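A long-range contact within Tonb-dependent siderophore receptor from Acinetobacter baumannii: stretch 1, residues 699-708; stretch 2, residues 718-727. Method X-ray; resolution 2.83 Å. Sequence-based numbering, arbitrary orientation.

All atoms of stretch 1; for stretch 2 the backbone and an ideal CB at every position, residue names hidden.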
ATOM      1  N   VAL A 699      24.733   3.717 -10.484  1.00 76.64           N
ATOM      2  CA  VAL A 699      24.508   2.286 -10.527  1.00 77.42           C
ATOM      3  C   VAL A 699      23.902   1.820  -9.189  1.00 79.44           C
ATOM      4  O   VAL A 699      24.176   2.400  -8.128  1.00 76.61           O
ATOM      5  CB  VAL A 699      25.811   1.532 -10.863  1.00 80.80           C
ATOM      6  CG1 VAL A 699      26.854   1.714  -9.760  1.00 82.70           C
ATOM      7  CG2 VAL A 699      25.531   0.058 -11.130  1.00 78.53           C
ATOM      8  N   SER A 700      23.081   0.770  -9.257  1.00 80.00           N
ATOM      9  CA  SER A 700      22.344   0.255  -8.104  1.00 73.92           C
ATOM     10  C   SER A 700      22.573  -1.259  -7.967  1.00 74.41           C
ATOM     11  O   SER A 700      22.611  -1.985  -8.975  1.00 75.86           O
ATOM     12  CB  SER A 700      20.869   0.485  -8.318  1.00 71.45           C
ATOM     13  OG  SER A 700      20.369  -0.568  -9.127  1.00 74.14           O
ATOM     14  N   ASN A 701      22.680  -1.716  -6.716  1.00 69.77           N
ATOM     15  CA  ASN A 701      23.180  -3.043  -6.359  1.00 68.16           C
ATOM     16  C   ASN A 701      24.597  -3.193  -6.908  1.00 73.33           C
ATOM     17  O   ASN A 701      24.945  -4.158  -7.595  1.00 70.50           O
ATOM     18  CB  ASN A 701      22.255  -4.166  -6.827  1.00 68.03           C
ATOM     19  CG  ASN A 701      22.484  -5.479  -6.072  1.00 71.36           C
ATOM     20  OD1 ASN A 701      23.583  -5.775  -5.585  1.00 74.39           O
ATOM     21  ND2 ASN A 701      21.439  -6.274  -5.981  1.00 72.51           N
ATOM     22  N   LEU A 702      25.412  -2.205  -6.561  1.00 78.30           N
ATOM     23  CA  LEU A 702      26.824  -2.146  -6.942  1.00 80.11           C
ATOM     24  C   LEU A 702      27.566  -3.473  -6.792  1.00 78.44           C
ATOM     25  O   LEU A 702      28.415  -3.775  -7.630  1.00 81.48           O
ATOM     26  CB  LEU A 702      27.530  -1.073  -6.111  1.00 79.50           C
ATOM     27  CG  LEU A 702      28.943  -0.669  -6.495  1.00 81.89           C
ATOM     28  CD1 LEU A 702      29.183  -0.719  -7.991  1.00 84.96           C
ATOM     29  CD2 LEU A 702      29.181   0.727  -5.970  1.00 81.89           C
ATOM     30  N   PHE A 703      27.233  -4.278  -5.780  1.00 75.20           N
ATOM     31  CA  PHE A 703      27.923  -5.588  -5.580  1.00 78.39           C
ATOM     32  C   PHE A 703      27.234  -6.773  -6.324  1.00 76.10           C
ATOM     33  O   PHE A 703      27.531  -7.929  -6.053  1.00 72.75           O
ATOM     34  CB  PHE A 703      28.029  -5.944  -4.066  1.00 78.02           C
ATOM     35  CG  PHE A 703      29.135  -5.232  -3.300  1.00 80.76           C
ATOM     36  CD1 PHE A 703      29.411  -3.883  -3.500  1.00 80.88           C
ATOM     37  CD2 PHE A 703      29.866  -5.926  -2.311  1.00 88.03           C
ATOM     38  CE1 PHE A 703      30.415  -3.254  -2.778  1.00 84.26           C
ATOM     39  CE2 PHE A 703      30.873  -5.298  -1.572  1.00 87.19           C
ATOM     40  CZ  PHE A 703      31.150  -3.960  -1.813  1.00 89.31           C
ATOM     41  N   ASP A 704      26.288  -6.493  -7.220  1.00 77.11           N
ATOM     42  CA  ASP A 704      25.421  -7.529  -7.844  1.00 75.03           C
ATOM     43  C   ASP A 704      24.887  -8.613  -6.871  1.00 79.47           C
ATOM     44  O   ASP A 704      24.882  -9.810  -7.209  1.00 76.06           O
ATOM     45  CB  ASP A 704      26.111  -8.191  -9.038  1.00 74.37           C
ATOM     46  CG  ASP A 704      25.133  -8.977  -9.936  1.00 72.43           C
ATOM     47  OD1 ASP A 704      23.985  -8.533 -10.099  1.00 65.07           O
ATOM     48  OD2 ASP A 704      25.516 -10.047 -10.490  1.00 74.18           O
ATOM     49  N   LYS A 705      24.415  -8.194  -5.687  1.00 81.44           N
ATOM     50  CA  LYS A 705      23.736  -9.106  -4.773  1.00 77.56           C
ATOM     51  C   LYS A 705      22.383  -9.376  -5.400  1.00 73.29           C
ATOM     52  O   LYS A 705      21.480  -8.568  -5.308  1.00 71.55           O
ATOM     53  CB  LYS A 705      23.540  -8.477  -3.397  1.00 81.92           C
ATOM     54  CG  LYS A 705      23.710  -9.437  -2.221  1.00 88.57           C
ATOM     55  CD  LYS A 705      22.966 -10.766  -2.360  1.00 86.96           C
ATOM     56  CE  LYS A 705      23.439 -11.738  -1.274  1.00 89.54           C
ATOM     57  NZ  LYS A 705      23.085 -13.164  -1.529  1.00 90.31           N
ATOM     58  N   GLN A 706      22.253 -10.516  -6.054  1.00 72.41           N
ATOM     59  CA  GLN A 706      21.044 -10.820  -6.789  1.00 66.93           C
ATOM     60  C   GLN A 706      20.362 -12.085  -6.317  1.00 67.08           C
ATOM     61  O   GLN A 706      20.896 -13.178  -6.461  1.00 64.78           O
ATOM     62  CB  GLN A 706      21.341 -10.994  -8.268  1.00 67.00           C
ATOM     63  CG  GLN A 706      20.077 -11.303  -9.042  1.00 65.16           C
ATOM     64  CD  GLN A 706      20.338 -11.824 -10.413  1.00 67.10           C
ATOM     65  OE1 GLN A 706      21.210 -12.694 -10.598  1.00 78.22           O
ATOM     66  NE2 GLN A 706      19.572 -11.337 -11.395  1.00 64.10           N
ATOM     67  N   ILE A 707      19.148 -11.943  -5.805  1.00 69.53           N
ATOM     68  CA  ILE A 707      18.391 -13.113  -5.388  1.00 68.30           C
ATOM     69  C   ILE A 707      17.234 -13.404  -6.346  1.00 67.34           C
ATOM     70  O   ILE A 707      16.493 -12.487  -6.720  1.00 75.02           O
ATOM     71  CB  ILE A 707      17.833 -12.947  -3.974  1.00 59.94           C
ATOM     72  CG1 ILE A 707      18.919 -12.502  -3.005  1.00 58.93           C
ATOM     73  CG2 ILE A 707      17.241 -14.258  -3.502  1.00 59.06           C
ATOM     74  CD1 ILE A 707      18.364 -11.754  -1.796  1.00 55.92           C
ATOM     75  N   LEU A 708      17.083 -14.685  -6.696  1.00 64.06           N
ATOM     76  CA  LEU A 708      16.000 -15.179  -7.555  1.00 64.45           C
ATOM     77  C   LEU A 708      14.871 -15.806  -6.757  1.00 62.43           C
ATOM     78  O   LEU A 708      15.084 -16.374  -5.697  1.00 62.49           O
ATOM     79  CB  LEU A 708      16.524 -16.237  -8.501  1.00 69.08           C
ATOM     80  CG  LEU A 708      17.770 -15.852  -9.295  1.00 71.37           C
ATOM     81  CD1 LEU A 708      18.179 -16.993 -10.196  1.00 72.42           C
ATOM     82  CD2 LEU A 708      17.512 -14.584 -10.098  1.00 73.32           C
ATOM     83  N   UNK A 718      10.737 -13.481  -3.579  1.00 52.05           N
ATOM     84  CA  UNK A 718      10.759 -12.297  -4.443  1.00 49.88           C
ATOM     85  C   UNK A 718      12.061 -12.194  -5.176  1.00 52.64           C
ATOM     86  O   UNK A 718      13.050 -12.854  -4.825  1.00 60.08           O
ATOM     87  CB  UNK A 718      10.519 -11.022  -3.633  1.00 49.88           C
ATOM     88  N   UNK A 719      12.071 -11.371  -6.209  1.00 53.92           N
ATOM     89  CA  UNK A 719      13.304 -11.116  -6.942  1.00 58.86           C
ATOM     90  C   UNK A 719      14.006  -9.875  -6.404  1.00 60.70           C
ATOM     91  O   UNK A 719      13.410  -8.802  -6.320  1.00 62.67           O
ATOM     92  CB  UNK A 719      13.015 -10.956  -8.436  1.00 58.86           C
ATOM     93  N   UNK A 720      15.260 -10.024  -6.006  1.00 63.66           N
ATOM     94  CA  UNK A 720      16.062  -8.864  -5.681  1.00 65.89           C
ATOM     95  C   UNK A 720      16.868  -8.587  -6.923  1.00 66.82           C
ATOM     96  O   UNK A 720      17.703  -9.402  -7.314  1.00 62.25           O
ATOM     97  CB  UNK A 720      16.945  -9.081  -4.450  1.00 65.89           C
ATOM     98  N   UNK A 721      16.590  -7.455  -7.586  1.00 66.97           N
ATOM     99  CA  UNK A 721      17.231  -7.283  -8.896  1.00 66.59           C
ATOM    100  C   UNK A 721      18.715  -7.104  -8.759  1.00 64.12           C
ATOM    101  O   UNK A 721      19.171  -6.483  -7.806  1.00 64.88           O
ATOM    102  CB  UNK A 721      16.636  -6.086  -9.640  1.00 66.59           C
ATOM    103  N   UNK A 722      19.443  -7.633  -9.724  1.00 62.16           N
ATOM    104  CA  UNK A 722      20.873  -7.500  -9.757  1.00 63.57           C
ATOM    105  C   UNK A 722      21.369  -6.119 -10.083  1.00 64.16           C
ATOM    106  O   UNK A 722      20.653  -5.156  -9.944  1.00 66.42           O
ATOM    107  CB  UNK A 722      21.449  -8.491 -10.771  1.00 63.57           C
ATOM    108  N   UNK A 723      22.607  -6.037 -10.548  1.00 69.23           N
ATOM    109  CA  UNK A 723      23.262  -4.761 -10.820  1.00 71.16           C
ATOM    110  C   UNK A 723      22.599  -4.069 -12.021  1.00 72.09           C
ATOM    111  O   UNK A 723      22.278  -4.708 -13.027  1.00 70.92           O
ATOM    112  CB  UNK A 723      24.755  -4.971 -11.079  1.00 71.16           C
ATOM    113  N   UNK A 724      22.375  -2.765 -11.887  1.00 74.31           N
ATOM    114  CA  UNK A 724      21.700  -1.989 -12.920  1.00 75.65           C
ATOM    115  C   UNK A 724      22.295  -0.592 -13.002  1.00 77.42           C
ATOM    116  O   UNK A 724      22.474   0.073 -11.983  1.00 76.46           O
ATOM    117  CB  UNK A 724      20.197  -1.913 -12.645  1.00 75.65           C
ATOM    118  N   UNK A 725      22.619  -0.171 -14.221  1.00 78.40           N
ATOM    119  CA  UNK A 725      23.118   1.167 -14.458  1.00 77.61           C
ATOM    120  C   UNK A 725      21.958   2.015 -14.932  1.00 78.35           C
ATOM    121  O   UNK A 725      21.224   1.634 -15.849  1.00 78.20           O
ATOM    122  CB  UNK A 725      24.264   1.170 -15.472  1.00 77.61           C
ATOM    123  N   UNK A 726      21.801   3.170 -14.303  1.00 78.24           N
ATOM    124  CA  UNK A 726      20.688   4.036 -14.591  1.00 78.57           C
ATOM    125  C   UNK A 726      21.155   5.492 -14.754  1.00 80.99           C
ATOM    126  O   UNK A 726      22.277   5.837 -14.349  1.00 83.40           O
ATOM    127  CB  UNK A 726      19.638   3.924 -13.483  1.00 78.57           C
ATOM    128  N   UNK A 727      20.312   6.319 -15.386  1.00 78.70           N
ATOM    129  CA  UNK A 727      20.606   7.746 -15.613  1.00 78.08           C
ATOM    130  C   UNK A 727      19.339   8.558 -15.854  1.00 75.99           C
ATOM    131  O   UNK A 727      18.385   8.059 -16.433  1.00 74.67           O
ATOM    132  CB  UNK A 727      21.551   7.909 -16.805  1.00 78.08           C
TER

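At position 718 the CA-to-CB bond points away from stretch 1, and no atom of that stretch lies within 5.5 Å of the ideal CB. Almost any side chain would be allowed. The residue is Y718. The end of its side chain comes nearer, and Y718 OH ends 4.5 Å from I707 CD1.

At position 719 the CB points sideways. It lies 4.2 Å from I707 O and near L708, so a polar or a medium apolar side chain would suit. The residue is N719, whose end comes nearer to L708.

Position 720 points toward stretch 1. The ideal CB is 3.9 Å from I707 N and 4.6 Å from K705 O. The backbone is extended, and 720 N donates to I707 O at 2.8 Å. A side chain whose first carbons can lie beside I707 and whose end can turn clear of K705 O would suit, so long polar or aliphatic residues are possible. The residue is E720. Its CB packs 3.9 Å from I707 CB, and its end leads away.

Position 721 points away. Phi of -68° is compatible with proline, among many others. It is P721. P721 O accepts a hydrogen bond from N701 ND2 at 2.9 Å.

Position 722 leaves little choice. An ideal CB would sit 2.6 Å from D704 OD1, a clash, and 3.5 Å from Q706 NE2. Glycine fits, and G722 is found.

Position 723 has its CB sideways, 3.6 Å from N701 O and 3.8 Å from D704 OD1. Its backbone N donates to D704 OD1 at 2.9 Å. The turn from N701 to D704 offers carbonyl oxygens, so a long donor such as lysine or arginine would suit; glutamine could also reach out. The residue is R723. NE and NH2 both donate to L702 O, at 3.0 and 3.3 Å, and D704 CB lies over one face of the guanidinium.

Position 724 pairs with S700: S700 N to 724 O is 2.9 Å, and 724 N to S700 O is 3.0 Å. Its CB shares a sheet face with S700, 3.8 Å from S700 OG. Small or polar residues would suit. It is A724, whose methyl makes that contact.

Position 725 shares the other face with V699; the CB is 4.7 Å from V699 CG2. A beta-branched or aromatic residue would suit. Y725 brings CD1 to 3.4 Å from V699 CG2.

At position 726 the CB meets nothing within 5.5 Å, so only a long side chain could return. Y726 does: CE2 lies 3.6 Å from V699 N.

Position 727 is out of reach. It is A727.

Stretch 2, residues 718-727: YNEPGRAYYA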
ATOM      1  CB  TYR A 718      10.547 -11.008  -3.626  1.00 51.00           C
ATOM      2  CG  TYR A 718      11.631 -10.763  -2.602  1.00 52.30           C
ATOM      3  CD1 TYR A 718      11.570 -11.357  -1.331  1.00 51.03           C
ATOM      4  CD2 TYR A 718      12.743  -9.989  -2.908  1.00 53.78           C
ATOM      5  CE1 TYR A 718      12.586 -11.172  -0.406  1.00 51.01           C
ATOM      6  CE2 TYR A 718      13.765  -9.809  -1.976  1.00 55.43           C
ATOM      7  CZ  TYR A 718      13.683 -10.403  -0.740  1.00 51.90           C
ATOM      8  OH  TYR A 718      14.684 -10.191   0.163  1.00 52.79           O
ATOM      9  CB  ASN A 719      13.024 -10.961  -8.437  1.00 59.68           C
ATOM     10  CG  ASN A 719      12.965 -12.296  -9.158  1.00 62.90           C
ATOM     11  OD1 ASN A 719      11.928 -12.964  -9.161  1.00 57.02           O
ATOM     12  ND2 ASN A 719      14.090 -12.699  -9.772  1.00 66.51           N
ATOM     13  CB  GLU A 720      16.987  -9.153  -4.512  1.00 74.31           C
ATOM     14  CG  GLU A 720      17.872  -7.978  -4.108  1.00 78.05           C
ATOM     15  CD  GLU A 720      17.089  -6.868  -3.423  1.00 75.13           C
ATOM     16  OE1 GLU A 720      16.240  -7.183  -2.556  1.00 66.48           O
ATOM     17  OE2 GLU A 720      17.334  -5.685  -3.752  1.00 74.79           O
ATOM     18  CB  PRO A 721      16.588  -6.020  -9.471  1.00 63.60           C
ATOM     19  CG  PRO A 721      15.964  -5.319  -8.295  1.00 63.89           C
ATOM     20  CD  PRO A 721      15.657  -6.365  -7.259  1.00 63.09           C
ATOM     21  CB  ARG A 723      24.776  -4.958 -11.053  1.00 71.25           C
ATOM     22  CG  ARG A 723      25.589  -3.677 -10.926  1.00 72.89           C
ATOM     23  CD  ARG A 723      26.995  -3.811 -11.492  1.00 76.21           C
ATOM     24  NE  ARG A 723      27.942  -4.428 -10.559  1.00 80.40           N
ATOM     25  CZ  ARG A 723      28.461  -5.648 -10.683  1.00 81.97           C
ATOM     26  NH1 ARG A 723      28.147  -6.441 -11.704  1.00 82.01           N
ATOM     27  NH2 ARG A 723      29.310  -6.081  -9.770  1.00 85.37           N
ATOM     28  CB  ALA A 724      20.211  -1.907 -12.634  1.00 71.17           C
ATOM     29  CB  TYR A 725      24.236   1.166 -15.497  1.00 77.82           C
ATOM     30  CG  TYR A 725      25.293   0.095 -15.281  1.00 78.53           C
ATOM     31  CD1 TYR A 725      26.378   0.313 -14.443  1.00 78.76           C
ATOM     32  CD2 TYR A 725      25.201  -1.132 -15.929  1.00 78.44           C
ATOM     33  CE1 TYR A 725      27.337  -0.664 -14.254  1.00 80.40           C
ATOM     34  CE2 TYR A 725      26.151  -2.111 -15.751  1.00 78.70           C
ATOM     35  CZ  TYR A 725      27.217  -1.879 -14.913  1.00 79.93           C
ATOM     36  OH  TYR A 725      28.155  -2.868 -14.737  1.00 78.55           O
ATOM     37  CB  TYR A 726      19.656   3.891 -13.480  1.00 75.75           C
ATOM     38  CG  TYR A 726      20.114   4.414 -12.141  1.00 76.55           C
ATOM     39  CD1 TYR A 726      19.903   5.744 -11.789  1.00 82.99           C
ATOM     40  CD2 TYR A 726      20.751   3.596 -11.227  1.00 75.75           C
ATOM     41  CE1 TYR A 726      20.306   6.245 -10.562  1.00 77.70           C
ATOM     42  CE2 TYR A 726      21.177   4.090 -10.000  1.00 74.43           C
ATOM     43  CZ  TYR A 726      20.946   5.415  -9.675  1.00 74.86           C
ATOM     44  OH  TYR A 726      21.332   5.926  -8.454  1.00 75.64           O
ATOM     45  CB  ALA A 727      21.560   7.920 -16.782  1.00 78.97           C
TER
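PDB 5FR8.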